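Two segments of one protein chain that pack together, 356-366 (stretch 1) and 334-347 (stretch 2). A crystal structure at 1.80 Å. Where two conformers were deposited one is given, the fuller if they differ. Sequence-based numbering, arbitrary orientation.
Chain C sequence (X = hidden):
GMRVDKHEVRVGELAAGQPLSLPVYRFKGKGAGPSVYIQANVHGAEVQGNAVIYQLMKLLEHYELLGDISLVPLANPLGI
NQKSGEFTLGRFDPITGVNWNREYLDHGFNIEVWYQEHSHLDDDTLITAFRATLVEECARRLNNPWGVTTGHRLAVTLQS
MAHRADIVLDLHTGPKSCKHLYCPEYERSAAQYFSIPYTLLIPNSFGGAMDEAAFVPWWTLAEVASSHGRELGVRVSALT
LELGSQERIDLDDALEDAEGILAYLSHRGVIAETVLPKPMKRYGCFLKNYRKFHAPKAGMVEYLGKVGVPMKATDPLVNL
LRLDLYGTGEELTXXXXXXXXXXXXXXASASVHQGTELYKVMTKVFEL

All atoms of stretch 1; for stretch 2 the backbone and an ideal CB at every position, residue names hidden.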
ATOM      1  N   THR C 356       4.371   4.279 -17.489  1.00 12.74           N
ATOM      2  CA  THR C 356       5.147   4.551 -16.296  1.00 13.76           C
ATOM      3  C   THR C 356       6.244   5.544 -16.665  1.00 13.55           C
ATOM      4  O   THR C 356       6.829   5.443 -17.751  1.00 14.82           O
ATOM      5  CB  THR C 356       5.740   3.289 -15.655  1.00 13.92           C
ATOM      6  OG1 THR C 356       4.696   2.350 -15.427  1.00 13.35           O
ATOM      7  CG2 THR C 356       6.415   3.681 -14.305  1.00 14.63           C
ATOM      8  N   GLU C 357       6.486   6.537 -15.809  1.00 13.72           N
ATOM      9  CA  GLU C 357       7.496   7.550 -16.136  1.00 14.47           C
ATOM     10  C   GLU C 357       8.881   6.927 -15.981  1.00 14.90           C
ATOM     11  O   GLU C 357       9.319   6.596 -14.879  1.00 13.37           O
ATOM     12  CB  GLU C 357       7.342   8.762 -15.261  1.00 16.23           C
ATOM     13  CG  GLU C 357       8.313   9.923 -15.594  1.00 17.54           C
ATOM     14  CD  GLU C 357       8.341  10.962 -14.491  1.00 17.43           C
ATOM     15  OE1 GLU C 357       7.382  11.757 -14.327  1.00 14.54           O
ATOM     16  OE2 GLU C 357       9.348  10.983 -13.785  1.00 19.12           O
ATOM     17  N   LEU C 358       9.562   6.768 -17.100  1.00 13.57           N
ATOM     18  CA  LEU C 358      10.890   6.145 -17.118  1.00 14.43           C
ATOM     19  C   LEU C 358      12.015   7.112 -16.751  1.00 13.10           C
ATOM     20  O   LEU C 358      12.849   6.769 -15.927  1.00 11.42           O
ATOM     21  CB  LEU C 358      11.196   5.484 -18.471  1.00 13.44           C
ATOM     22  CG  LEU C 358      10.639   4.100 -18.738  1.00 21.47           C
ATOM     23  CD1 LEU C 358      10.832   3.769 -20.239  1.00 19.25           C
ATOM     24  CD2 LEU C 358      11.309   3.036 -17.824  1.00 17.33           C
ATOM     25  N   TYR C 359      12.038   8.288 -17.350  1.00 12.34           N
ATOM     26  CA  TYR C 359      13.062   9.283 -17.069  1.00 13.93           C
ATOM     27  C   TYR C 359      12.516  10.682 -17.113  1.00 14.22           C
ATOM     28  O   TYR C 359      11.475  10.907 -17.701  1.00 10.64           O
ATOM     29  CB  TYR C 359      14.157   9.254 -18.173  1.00 16.46           C
ATOM     30  CG  TYR C 359      15.258   8.186 -18.112  1.00 15.24           C
ATOM     31  CD1 TYR C 359      15.038   6.892 -18.561  1.00 12.18           C
ATOM     32  CD2 TYR C 359      16.549   8.509 -17.696  1.00 16.37           C
ATOM     33  CE1 TYR C 359      16.017   5.928 -18.544  1.00 14.06           C
ATOM     34  CE2 TYR C 359      17.552   7.575 -17.707  1.00 16.61           C
ATOM     35  CZ  TYR C 359      17.298   6.283 -18.136  1.00 12.21           C
ATOM     36  OH  TYR C 359      18.278   5.325 -18.131  1.00 16.86           O
ATOM     37  N   LYS C 360      13.199  11.597 -16.417  1.00 11.94           N
ATOM     38  CA  LYS C 360      13.062  13.037 -16.642  1.00 11.35           C
ATOM     39  C   LYS C 360      14.413  13.497 -17.255  1.00 12.21           C
ATOM     40  O   LYS C 360      15.499  13.111 -16.783  1.00 12.49           O
ATOM     41  CB  LYS C 360      12.672  13.815 -15.416  1.00 13.54           C
ATOM     42  CG  LYS C 360      11.234  13.537 -14.977  1.00 14.82           C
ATOM     43  CD  LYS C 360      10.901  14.479 -13.840  1.00 19.93           C
ATOM     44  CE  LYS C 360       9.608  14.209 -13.278  1.00 25.12           C
ATOM     45  NZ  LYS C 360       9.347  15.334 -12.341  1.00 28.00           N
ATOM     46  N   VAL C 361      14.300  14.271 -18.330  1.00 15.82           N
ATOM     47  CA  VAL C 361      15.423  14.682 -19.146  1.00 16.05           C
ATOM     48  C   VAL C 361      15.455  16.176 -19.404  1.00 14.08           C
ATOM     49  O   VAL C 361      14.468  16.756 -19.840  1.00 14.64           O
ATOM     50  CB  VAL C 361      15.338  13.943 -20.529  1.00 12.76           C
ATOM     51  CG1 VAL C 361      16.536  14.306 -21.429  1.00 11.78           C
ATOM     52  CG2 VAL C 361      15.245  12.446 -20.305  1.00 15.09           C
HETATM   53  N   MSE C 362      16.585  16.842 -19.091  1.00 14.56           N
HETATM   54  CA  MSE C 362      16.720  18.252 -19.453  1.00 14.30           C
HETATM   55  C   MSE C 362      17.125  18.308 -20.916  1.00 15.58           C
HETATM   56  O   MSE C 362      18.029  17.570 -21.341  1.00 17.69           O
HETATM   57  CB  MSE C 362      17.818  18.949 -18.623  1.00 14.78           C
HETATM   58  CG  MSE C 362      17.471  18.991 -17.194  1.00 19.74           C
HETATM   59 SE   MSE C 362      18.790  20.064 -16.194  0.75 17.59          SE
HETATM   60  CE  MSE C 362      18.109  19.784 -14.400  1.00 29.48           C
ATOM     61  N   THR C 363      16.412  19.109 -21.679  1.00 15.79           N
ATOM     62  CA  THR C 363      16.700  19.326 -23.070  1.00 18.17           C
ATOM     63  C   THR C 363      17.034  20.830 -23.242  1.00 17.20           C
ATOM     64  O   THR C 363      16.764  21.680 -22.349  1.00 15.89           O
ATOM     65  CB  THR C 363      15.498  18.954 -23.974  1.00 14.74           C
ATOM     66  OG1 THR C 363      14.412  19.862 -23.745  1.00 17.28           O
ATOM     67  CG2 THR C 363      15.074  17.504 -23.708  1.00 15.03           C
ATOM     68  N   LYS C 364      17.618  21.158 -24.400  1.00 18.30           N
ATOM     69  CA  LYS C 364      17.978  22.572 -24.709  1.00 19.71           C
ATOM     70  C   LYS C 364      18.837  23.143 -23.550  1.00 17.97           C
ATOM     71  O   LYS C 364      18.669  24.281 -23.090  1.00 18.64           O
ATOM     72  CB  LYS C 364      16.741  23.391 -24.998  1.00 21.09           C
ATOM     73  CG  LYS C 364      15.962  22.822 -26.227  1.00 23.97           C
ATOM     74  CD  LYS C 364      14.607  23.482 -26.324  1.00 30.55           C
ATOM     75  CE  LYS C 364      13.875  23.155 -27.631  1.00 38.16           C
ATOM     76  NZ  LYS C 364      14.140  21.761 -28.004  1.00 34.51           N
ATOM     77  N   VAL C 365      19.798  22.334 -23.158  1.00 18.95           N
ATOM     78  CA  VAL C 365      20.698  22.641 -22.057  1.00 20.40           C
ATOM     79  C   VAL C 365      21.810  23.588 -22.486  1.00 23.20           C
ATOM     80  O   VAL C 365      22.320  23.502 -23.611  1.00 19.44           O
ATOM     81  CB  VAL C 365      21.282  21.335 -21.491  1.00 22.89           C
ATOM     82  CG1 VAL C 365      22.370  21.622 -20.461  1.00 23.32           C
ATOM     83  CG2 VAL C 365      20.132  20.449 -20.895  1.00 23.07           C
ATOM     84  N   PHE C 366      22.186  24.504 -21.600  1.00 19.54           N
ATOM     85  CA  PHE C 366      23.289  25.396 -21.889  1.00 20.16           C
ATOM     86  C   PHE C 366      24.144  25.598 -20.673  1.00 22.27           C
ATOM     87  O   PHE C 366      23.708  25.366 -19.548  1.00 18.48           O
ATOM     88  CB  PHE C 366      22.742  26.718 -22.364  1.00 21.16           C
ATOM     89  CG  PHE C 366      21.812  27.341 -21.422  1.00 28.22           C
ATOM     90  CD1 PHE C 366      22.261  28.296 -20.495  1.00 32.10           C
ATOM     91  CD2 PHE C 366      20.434  27.067 -21.486  1.00 21.46           C
ATOM     92  CE1 PHE C 366      21.338  28.926 -19.635  1.00 29.04           C
ATOM     93  CE2 PHE C 366      19.513  27.691 -20.602  1.00 17.82           C
ATOM     94  CZ  PHE C 366      19.985  28.625 -19.688  1.00 23.21           C
ATOM     95  N   UNK C 334      15.194  -1.745 -27.893  1.00 20.64           N
ATOM     96  CA  UNK C 334      15.912  -0.584 -27.335  1.00 21.05           C
ATOM     97  C   UNK C 334      14.998   0.605 -27.470  1.00 21.40           C
ATOM     98  O   UNK C 334      14.429   0.830 -28.527  1.00 23.81           O
ATOM     99  CB  UNK C 334      17.248  -0.335 -28.038  1.00 21.05           C
ATOM    100  N   UNK C 335      14.781   1.323 -26.369  1.00 19.91           N
ATOM    101  CA  UNK C 335      14.020   2.554 -26.412  1.00 18.51           C
ATOM    102  C   UNK C 335      15.069   3.671 -26.413  1.00 20.18           C
ATOM    103  O   UNK C 335      16.086   3.593 -25.705  1.00 20.62           O
ATOM    104  CB  UNK C 335      13.040   2.671 -25.243  1.00 18.51           C
ATOM    105  N   UNK C 336      14.785   4.715 -27.184  1.00 21.20           N
ATOM    106  CA  UNK C 336      15.683   5.846 -27.348  1.00 24.89           C
ATOM    107  C   UNK C 336      15.025   7.170 -27.051  1.00 23.79           C
ATOM    108  O   UNK C 336      13.823   7.313 -27.170  1.00 23.63           O
ATOM    109  CB  UNK C 336      16.244   5.866 -28.771  1.00 24.89           C
ATOM    110  N   UNK C 337      15.805   8.132 -26.559  0.50 26.93           N
ATOM    111  CA  UNK C 337      15.237   9.460 -26.296  0.50 27.38           C
ATOM    112  C   UNK C 337      14.964  10.148 -27.624  0.50 28.05           C
ATOM    113  O   UNK C 337      15.714   9.981 -28.587  0.50 28.48           O
ATOM    114  CB  UNK C 337      16.174  10.305 -25.431  0.50 27.38           C
ATOM    115  N   UNK C 338      13.878  10.904 -27.671  1.00 25.26           N
ATOM    116  CA  UNK C 338      13.450  11.635 -28.854  1.00 26.84           C
ATOM    117  C   UNK C 338      14.310  12.829 -29.197  1.00 26.94           C
ATOM    118  O   UNK C 338      14.317  13.274 -30.334  1.00 27.71           O
ATOM    119  CB  UNK C 338      12.005  12.102 -28.669  1.00 26.84           C
ATOM    120  N   UNK C 339      15.034  13.348 -28.213  0.50 26.44           N
ATOM    121  CA  UNK C 339      15.835  14.532 -28.417  0.50 25.49           C
ATOM    122  C   UNK C 339      17.091  14.443 -27.573  0.50 25.02           C
ATOM    123  O   UNK C 339      17.107  13.750 -26.555  0.50 26.44           O
ATOM    124  CB  UNK C 339      15.040  15.795 -28.081  0.50 25.49           C
ATOM    125  N   UNK C 340      18.142  15.139 -28.002  1.00 23.84           N
ATOM    126  CA  UNK C 340      19.384  15.219 -27.240  1.00 23.72           C
ATOM    127  C   UNK C 340      19.033  15.902 -25.908  1.00 21.36           C
ATOM    128  O   UNK C 340      18.213  16.819 -25.856  1.00 22.41           O
ATOM    129  CB  UNK C 340      20.470  15.980 -28.003  1.00 23.72           C
ATOM    130  N   UNK C 341      19.656  15.451 -24.843  1.00 20.16           N
ATOM    131  CA  UNK C 341      19.419  16.026 -23.543  1.00 19.87           C
ATOM    132  C   UNK C 341      20.248  15.329 -22.510  1.00 18.28           C
ATOM    133  O   UNK C 341      21.119  14.490 -22.837  1.00 17.37           O
ATOM    134  CB  UNK C 341      17.935  15.958 -23.175  1.00 19.87           C
ATOM    135  N   UNK C 342      19.986  15.694 -21.252  1.00 16.43           N
ATOM    136  CA  UNK C 342      20.672  15.119 -20.099  1.00 14.94           C
ATOM    137  C   UNK C 342      19.658  14.418 -19.178  1.00 15.68           C
ATOM    138  O   UNK C 342      18.871  15.099 -18.548  1.00 14.68           O
ATOM    139  CB  UNK C 342      21.435  16.203 -19.335  1.00 14.94           C
ATOM    140  N   UNK C 343      19.676  13.090 -19.142  1.00 16.61           N
ATOM    141  CA  UNK C 343      18.810  12.358 -18.205  1.00 16.33           C
ATOM    142  C   UNK C 343      19.217  12.720 -16.783  1.00 17.91           C
ATOM    143  O   UNK C 343      20.414  12.642 -16.444  1.00 17.79           O
ATOM    144  CB  UNK C 343      18.900  10.847 -18.427  1.00 16.33           C
ATOM    145  N   UNK C 344      18.250  13.205 -15.996  1.00 12.98           N
ATOM    146  CA  UNK C 344      18.497  13.611 -14.595  1.00 13.17           C
ATOM    147  C   UNK C 344      18.173  12.488 -13.625  1.00 13.84           C
ATOM    148  O   UNK C 344      18.880  12.233 -12.634  1.00 12.74           O
ATOM    149  CB  UNK C 344      17.669  14.848 -14.240  1.00 13.17           C
ATOM    150  N   UNK C 345      17.089  11.782 -13.923  1.00 12.30           N
ATOM    151  CA  UNK C 345      16.619  10.750 -13.005  1.00 12.38           C
ATOM    152  C   UNK C 345      15.824   9.721 -13.798  1.00 12.98           C
ATOM    153  O   UNK C 345      15.312  10.018 -14.892  1.00 14.02           O
ATOM    154  CB  UNK C 345      15.772  11.350 -11.881  1.00 12.38           C
ATOM    155  N   UNK C 346      15.722   8.535 -13.223  1.00 11.97           N
ATOM    156  CA  UNK C 346      14.922   7.471 -13.783  1.00 11.79           C
ATOM    157  C   UNK C 346      14.177   6.715 -12.679  1.00 14.37           C
ATOM    158  O   UNK C 346      14.507   6.770 -11.484  1.00 13.65           O
ATOM    159  CB  UNK C 346      15.803   6.516 -14.590  1.00 11.79           C
ATOM    160  N   UNK C 347      13.212   5.930 -13.140  1.00 14.83           N
ATOM    161  CA  UNK C 347      12.326   5.157 -12.284  1.00 10.64           C
ATOM    162  C   UNK C 347      13.142   4.215 -11.445  1.00 12.27           C
ATOM    163  O   UNK C 347      14.107   3.588 -11.927  1.00 14.13           O
ATOM    164  CB  UNK C 347      11.290   4.387 -13.105  1.00 10.64           C
TER

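Positions 334 and 336 lie in extended backbone with nothing of stretch 1 within 5.5 Å of their ideal CB atoms, so this contact restricts neither; they are Val334 and Arg336. Position 335 points its CA-to-CB bond toward stretch 1 across a gap, beyond which lies Leu358. A long apolar chain would suit, and Leu335 brings CD1 to 4.0 Å from Leu358 CD1. Position 337 also points toward stretch 1, with Val361 CG1 beyond the reach of a CB; a long aliphatic chain would suit, and Leu337 puts CD1 3.3 Å from Val361 CG1. Position 338, with phi -72° and psi -22°, is out of reach and tolerates many residues, proline included; it is Pro338.

At 339 the bond points toward stretch 1, with Thr363 CG2 4.7 Å from the ideal CB and the amine of Lys364 beyond. An acidic or polar chain of some length would suit. Glu339 extends fully and forms a salt bridge, OE2 to Lys364 NZ, at 2.6 Å, while a water links its OE1 to Thr363 OG1. Position 340 points sideways and could hold many residues; it is Asp340, whose end leads away.

Position 341 is the most restrictive. An ideal CB would lie 2.4 Å from Met362 O and 2.8 Å from Val361 CG1, both clashes, and phi 180°, psi -173° is a conformation readily open to glycine. Gly341 fits without conflict.

Position 342 pairs with Met362: the N of 342 donates to Met362 O (2.7 Å) and Met362 N donates to the O of 342 (2.9 Å). Its CB faces the methyls of Val365, so a beta-branched or other apolar residue would suit; Val342 places CG2 4.3 Å from Val365 CG2.

At 343 the backbone nitrogen makes no hydrogen bond to stretch 1, phi is -63°, and the CB sits tightly against the Tyr359 ring. A compact apolar residue or proline is favoured. Pro343 rests its CB 3.6 Å from Tyr359 CD2.

The register shifts here in a beta bulge. Position 344 has phi -95° and psi -40°, its amide donates to Lys360 O, and its CB points toward stretch 1 near Met362 CE. Apolar chains suit; Ile344 CG1 packs 3.6 Å from Met362 CG. Position 345, opposite Lys360, accepts from Lys360 N at its carbonyl and could take an aliphatic chain; Leu345 CD1 approaches Lys360 CB at 3.9 Å.

At 346 any residue with a CB lays it over the Tyr359 ring, so aliphatic, aromatic or polar chains could follow. His346 CB lies 3.5 Å from the Tyr359 ring centroid. Position 347 points toward Thr356 CG2, inviting a large apolar chain; the Phe347 ring receives that methyl over one face.

Stretch 2 334-347: VLRLPEDGVPILHF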
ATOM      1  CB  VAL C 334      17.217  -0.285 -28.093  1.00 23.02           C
ATOM      2  CG1 VAL C 334      17.906   0.912 -27.515  1.00 23.96           C
ATOM      3  CG2 VAL C 334      18.117  -1.483 -28.023  1.00 24.56           C
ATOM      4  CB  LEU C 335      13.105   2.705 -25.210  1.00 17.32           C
ATOM      5  CG  LEU C 335      12.174   1.540 -24.884  1.00 18.82           C
ATOM      6  CD1 LEU C 335      11.266   1.941 -23.753  1.00 20.45           C
ATOM      7  CD2 LEU C 335      11.377   1.122 -26.114  1.00 20.32           C
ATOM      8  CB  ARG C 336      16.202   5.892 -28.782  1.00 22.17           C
ATOM      9  CG  ARG C 336      16.949   4.651 -29.189  1.00 28.71           C
ATOM     10  CD  ARG C 336      17.167   4.568 -30.702  1.00 33.55           C
ATOM     11  NE  ARG C 336      17.618   3.218 -31.050  1.00 41.44           N
ATOM     12  CZ  ARG C 336      18.844   2.770 -30.823  1.00 38.29           C
ATOM     13  NH1 ARG C 336      19.748   3.540 -30.253  1.00 41.29           N
ATOM     14  NH2 ARG C 336      19.168   1.530 -31.145  1.00 45.29           N
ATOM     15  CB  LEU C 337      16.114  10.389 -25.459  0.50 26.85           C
ATOM     16  CG  LEU C 337      16.129  10.310 -23.931  0.50 25.07           C
ATOM     17  CD1 LEU C 337      16.549  11.696 -23.477  0.50 25.96           C
ATOM     18  CD2 LEU C 337      14.805   9.971 -23.299  0.50 12.54           C
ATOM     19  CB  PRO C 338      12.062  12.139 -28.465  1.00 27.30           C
ATOM     20  CG  PRO C 338      11.662  11.294 -27.331  1.00 25.86           C
ATOM     21  CD  PRO C 338      12.891  11.037 -26.598  1.00 26.54           C
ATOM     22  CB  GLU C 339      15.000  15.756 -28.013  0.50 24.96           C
ATOM     23  CG  GLU C 339      15.640  17.095 -28.301  0.50 27.77           C
ATOM     24  CD  GLU C 339      14.760  18.265 -27.932  0.50 26.16           C
ATOM     25  OE1 GLU C 339      13.628  18.052 -27.451  0.50 26.73           O
ATOM     26  OE2 GLU C 339      15.206  19.406 -28.135  0.50 15.65           O
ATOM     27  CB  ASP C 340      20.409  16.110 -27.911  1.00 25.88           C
ATOM     28  CG  ASP C 340      20.914  15.565 -29.261  1.00 26.28           C
ATOM     29  OD1 ASP C 340      20.539  14.448 -29.693  1.00 29.33           O
ATOM     30  OD2 ASP C 340      21.683  16.329 -29.861  1.00 33.33           O
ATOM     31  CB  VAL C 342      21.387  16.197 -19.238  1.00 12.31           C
ATOM     32  CG1 VAL C 342      22.133  15.522 -18.091  1.00 16.17           C
ATOM     33  CG2 VAL C 342      22.426  16.966 -20.073  1.00 16.53           C
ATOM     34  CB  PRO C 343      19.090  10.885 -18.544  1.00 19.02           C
ATOM     35  CG  PRO C 343      20.365  10.880 -19.209  1.00 24.87           C
ATOM     36  CD  PRO C 343      20.483  12.169 -19.962  1.00 17.01           C
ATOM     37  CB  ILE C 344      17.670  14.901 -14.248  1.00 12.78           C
ATOM     38  CG1 ILE C 344      18.110  16.085 -15.128  1.00 17.79           C
ATOM     39  CG2 ILE C 344      17.752  15.245 -12.771  1.00 12.75           C
ATOM     40  CD1 ILE C 344      19.639  16.374 -15.088  1.00 12.81           C
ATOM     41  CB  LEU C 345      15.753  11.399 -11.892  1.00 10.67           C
ATOM     42  CG  LEU C 345      14.503  12.198 -12.301  1.00 11.32           C
ATOM     43  CD1 LEU C 345      13.283  11.239 -12.499  1.00 14.65           C
ATOM     44  CD2 LEU C 345      14.074  13.308 -11.354  1.00 14.33           C
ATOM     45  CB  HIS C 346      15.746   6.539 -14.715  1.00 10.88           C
ATOM     46  CG  HIS C 346      16.718   5.617 -14.029  1.00 11.19           C
ATOM     47  ND1 HIS C 346      16.327   4.596 -13.175  1.00 12.43           N
ATOM     48  CD2 HIS C 346      18.065   5.504 -14.153  1.00 16.58           C
ATOM     49  CE1 HIS C 346      17.394   3.925 -12.783  1.00 15.88           C
ATOM     50  NE2 HIS C 346      18.460   4.430 -13.384  1.00 13.62           N
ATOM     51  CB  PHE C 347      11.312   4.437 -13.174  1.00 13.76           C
ATOM     52  CG  PHE C 347      10.160   3.806 -12.431  1.00 11.99           C
ATOM     53  CD1 PHE C 347       9.286   4.575 -11.693  1.00 16.56           C
ATOM     54  CD2 PHE C 347       9.881   2.451 -12.621  1.00 15.40           C
ATOM     55  CE1 PHE C 347       8.175   3.989 -11.086  1.00 14.53           C
ATOM     56  CE2 PHE C 347       8.791   1.866 -12.012  1.00 15.41           C
ATOM     57  CZ  PHE C 347       7.951   2.639 -11.240  1.00 10.64           C
TER
HETATM   58  O   HOH W   1      12.235  19.501 -25.467  1.00 21.52           O
HETATM   59  O   HOH W   2      17.961  19.249 -26.495  1.00 25.24           O
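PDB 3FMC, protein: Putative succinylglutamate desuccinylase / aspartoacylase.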